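Local coordinates for protein glutaredoxin (Chlorella sorokiniana, PDB 4I2U) that binds glutathione and probably works as a thioredoxin-fold oxidoreductase in the thiol-disulfide reactions that maintain cell redox homeostasis, at residues Phe75-Phe80 with Arg101-Leu106. Sequence-based numbering, arbitrary orientation.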
ATOM      1  N   PHE A  75      -2.467   0.491  -1.556  1.00  5.01           N
ATOM      2  CA  PHE A  75      -3.611  -0.031  -2.302  1.00  5.30           C
ATOM      3  C   PHE A  75      -4.337  -1.087  -1.473  1.00  5.27           C
ATOM      4  O   PHE A  75      -3.703  -1.995  -0.908  1.00  6.67           O
ATOM      5  CB  PHE A  75      -3.163  -0.684  -3.602  1.00  5.58           C
ATOM      6  CG  PHE A  75      -2.534   0.243  -4.584  1.00  5.53           C
ATOM      7  CD1 PHE A  75      -1.220   0.647  -4.451  1.00  5.74           C
ATOM      8  CD2 PHE A  75      -3.259   0.669  -5.683  1.00  5.66           C
ATOM      9  CE1 PHE A  75      -0.643   1.469  -5.394  1.00  6.56           C
ATOM     10  CE2 PHE A  75      -2.683   1.500  -6.622  1.00  5.50           C
ATOM     11  CZ  PHE A  75      -1.372   1.888  -6.488  1.00  6.06           C
ATOM     12  N   ILE A  76      -5.661  -0.964  -1.376  1.00  5.57           N
ATOM     13  CA  ILE A  76      -6.495  -1.943  -0.695  1.00  5.87           C
ATOM     14  C   ILE A  76      -7.416  -2.549  -1.742  1.00  6.07           C
ATOM     15  O   ILE A  76      -8.235  -1.855  -2.348  1.00  6.34           O
ATOM     16  CB  ILE A  76      -7.350  -1.289   0.409  1.00  6.15           C
ATOM     17  CG1 ILE A  76      -6.497  -0.471   1.389  1.00  7.66           C
ATOM     18  CG2 ILE A  76      -8.155  -2.355   1.126  1.00  7.38           C
ATOM     19  CD1 ILE A  76      -5.399  -1.250   2.106  1.00  7.91           C
ATOM     20  N   ASP A  77      -7.260  -3.835  -1.986  1.00  7.10           N
ATOM     21  CA  ASP A  77      -8.037  -4.553  -2.998  1.00  8.14           C
ATOM     22  C   ASP A  77      -7.975  -3.845  -4.351  1.00  7.99           C
ATOM     23  O   ASP A  77      -8.962  -3.769  -5.090  1.00  8.31           O
ATOM     24  CB  ASP A  77      -9.487  -4.724  -2.540  1.00 10.10           C
ATOM     25  CG  ASP A  77     -10.128  -6.019  -3.036  1.00 10.78           C
ATOM     26  OD1 ASP A  77      -9.474  -6.774  -3.793  1.00 12.97           O
ATOM     27  OD2 ASP A  77     -11.283  -6.246  -2.649  1.00 13.28           O
ATOM     28  N   GLY A  78      -6.803  -3.334  -4.689  1.00  6.29           N
ATOM     29  CA  GLY A  78      -6.587  -2.668  -5.963  1.00  7.84           C
ATOM     30  C   GLY A  78      -6.864  -1.177  -5.967  1.00  6.71           C
ATOM     31  O   GLY A  78      -6.496  -0.494  -6.930  1.00  8.13           O
ATOM     32  N   GLN A  79      -7.473  -0.651  -4.904  1.00  6.51           N
ATOM     33  CA  GLN A  79      -7.828   0.756  -4.831  1.00  6.30           C
ATOM     34  C   GLN A  79      -6.730   1.574  -4.174  1.00  5.95           C
ATOM     35  O   GLN A  79      -6.395   1.357  -2.997  1.00  6.54           O
ATOM     36  CB  GLN A  79      -9.125   0.928  -4.050  1.00  6.91           C
ATOM     37  CG  GLN A  79      -9.554   2.365  -3.974  1.00  8.47           C
ATOM     38  CD  GLN A  79     -10.857   2.558  -3.241  1.00 10.56           C
ATOM     39  OE1 GLN A  79     -11.419   1.623  -2.652  1.00 16.65           O
ATOM     40  NE2 GLN A  79     -11.372   3.775  -3.295  1.00 11.80           N
ATOM     41  N   PHE A  80      -6.170   2.540  -4.895  1.00  5.58           N
ATOM     42  CA  PHE A  80      -5.212   3.464  -4.312  1.00  5.86           C
ATOM     43  C   PHE A  80      -5.865   4.325  -3.248  1.00  6.35           C
ATOM     44  O   PHE A  80      -6.886   4.967  -3.511  1.00  6.76           O
ATOM     45  CB  PHE A  80      -4.636   4.351  -5.414  1.00  6.51           C
ATOM     46  CG  PHE A  80      -3.731   5.426  -4.908  1.00  6.34           C
ATOM     47  CD1 PHE A  80      -2.551   5.105  -4.272  1.00  6.93           C
ATOM     48  CD2 PHE A  80      -4.041   6.763  -5.071  1.00  6.95           C
ATOM     49  CE1 PHE A  80      -1.710   6.081  -3.800  1.00  7.47           C
ATOM     50  CE2 PHE A  80      -3.174   7.741  -4.594  1.00  7.70           C
ATOM     51  CZ  PHE A  80      -2.028   7.386  -3.960  1.00  7.51           C
ATOM     52  N   ARG A 101     -12.434  -4.672   5.823  1.00  7.49           N
ATOM     53  CA  ARG A 101     -13.526  -5.622   5.977  1.00  9.21           C
ATOM     54  C   ARG A 101     -14.176  -5.912   4.622  1.00 10.43           C
ATOM     55  O   ARG A 101     -14.467  -7.064   4.293  1.00 10.38           O
ATOM     56  CB  ARG A 101     -14.565  -5.108   6.971  1.00 10.00           C
ATOM     57  CG  ARG A 101     -14.080  -5.147   8.407  1.00 12.83           C
ATOM     58  CD  ARG A 101     -15.188  -4.955   9.447  1.00 17.12           C
ATOM     59  NE  ARG A 101     -15.722  -3.600   9.401  1.00 21.54           N
ATOM     60  CZ  ARG A 101     -15.307  -2.576  10.153  1.00 17.73           C
ATOM     61  NH1 ARG A 101     -14.366  -2.709  11.083  1.00 19.01           N
ATOM     62  NH2 ARG A 101     -15.867  -1.406   9.971  1.00 18.26           N
ATOM     63  N   ASN A 102     -14.381  -4.881   3.805  1.00  9.40           N
ATOM     64  CA  ASN A 102     -14.989  -5.103   2.498  1.00 11.08           C
ATOM     65  C   ASN A 102     -14.105  -5.982   1.615  1.00 12.59           C
ATOM     66  O   ASN A 102     -14.608  -6.746   0.777  1.00 15.02           O
ATOM     67  CB  ASN A 102     -15.253  -3.776   1.789  1.00 13.20           C
ATOM     68  CG  ASN A 102     -16.391  -2.999   2.403  1.00 15.99           C
ATOM     69  OD1 ASN A 102     -17.178  -3.537   3.183  1.00 18.56           O
ATOM     70  ND2 ASN A 102     -16.478  -1.721   2.062  1.00 16.57           N
ATOM     71  N   ALA A 103     -12.795  -5.881   1.804  1.00 10.35           N
ATOM     72  CA  ALA A 103     -11.834  -6.655   1.031  1.00 11.02           C
ATOM     73  C   ALA A 103     -11.704  -8.085   1.535  1.00 11.38           C
ATOM     74  O   ALA A 103     -11.041  -8.906   0.906  1.00 13.82           O
ATOM     75  CB  ALA A 103     -10.474  -5.961   1.050  1.00 10.79           C
ATOM     76  N   GLY A 104     -12.333  -8.387   2.668  1.00 10.04           N
ATOM     77  CA  GLY A 104     -12.341  -9.733   3.203  1.00 12.05           C
ATOM     78  C   GLY A 104     -11.126 -10.120   4.027  1.00 13.06           C
ATOM     79  O   GLY A 104     -10.902 -11.302   4.276  1.00 15.04           O
ATOM     80  N   VAL A 105     -10.343  -9.145   4.464  1.00 10.12           N
ATOM     81  CA  VAL A 105      -9.119  -9.431   5.199  1.00 10.32           C
ATOM     82  C   VAL A 105      -9.161  -8.952   6.641  1.00 10.79           C
ATOM     83  O   VAL A 105      -8.152  -9.024   7.352  1.00 11.08           O
ATOM     84  CB  VAL A 105      -7.859  -8.837   4.490  1.00 10.35           C
ATOM     85  CG1 VAL A 105      -7.690  -9.444   3.116  1.00 13.64           C
ATOM     86  CG2 VAL A 105      -7.908  -7.312   4.422  1.00 12.76           C
ATOM     87  N   LEU A 106     -10.325  -8.472   7.070  1.00  9.85           N
ATOM     88  CA  LEU A 106     -10.521  -8.051   8.452  1.00  8.91           C
ATOM     89  C   LEU A 106     -11.901  -8.473   8.882  1.00  9.49           C
ATOM     90  O   LEU A 106     -12.882  -8.205   8.185  1.00 11.08           O
ATOM     91  CB  LEU A 106     -10.347  -6.532   8.568  1.00  9.09           C
ATOM     92  CG  LEU A 106     -10.604  -5.870   9.922  1.00  9.91           C
ATOM     93  CD1 LEU A 106      -9.651  -6.423  10.981  1.00 10.11           C
ATOM     94  CD2 LEU A 106     -10.450  -4.364   9.809  1.00 10.32           C
TER
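The methyl group of Ala-103 overlaps the side chain of Asp-77, its CB lying 3.9 Å from the CB methylene of the aspartate. One carboxylate oxygen reaches over the alanine: Asp-77 OD2 stands 3.7 Å from Ala-103 CA and 3.8 Å from its CB. With CG swung some 30° from anti to the backbone N (chi1 -147°), the carboxylate comes alongside Ala-103. Ile-76 adds a purely apolar contact, its CG2 branch approaching the same methyl at 4.3 Å.

The pairing illustrates how a beta hairpin can be packed against the end of a helix. Strands 73-76 and 79-82, which form one side of the mixed sheet of the thioredoxin fold, are joined by a type I' turn from Ile-76 to Gln-79, closed by Gln-79 N to Ile-76 O at 2.9 Å. Gly-104 leaves the helical conformation with positive phi (83°), and its N-to-Arg-101 O bond, 3.0 Å, is one of the two that make up a Schellman motif, turning the chain beyond Ala-103. The hairpin tip meets the end of helix 95-102, the C-terminal helix of the glutaredoxin, whose Leu-100 touches Ile-76. None of the touching residues lines the glutathione pocket, so this is structural packing.

Lys-16 links both sides: its NZ is hydrogen-bonded to Ala-103 O and makes a long, weak ion pair with Asp-77 OD2. Direct contact therefore rests on van der Waals packing around one alanine, its CA as well as its methyl, with the polar connection supplied by a third residue, whose positive charge probably helps offset that of the carboxylate.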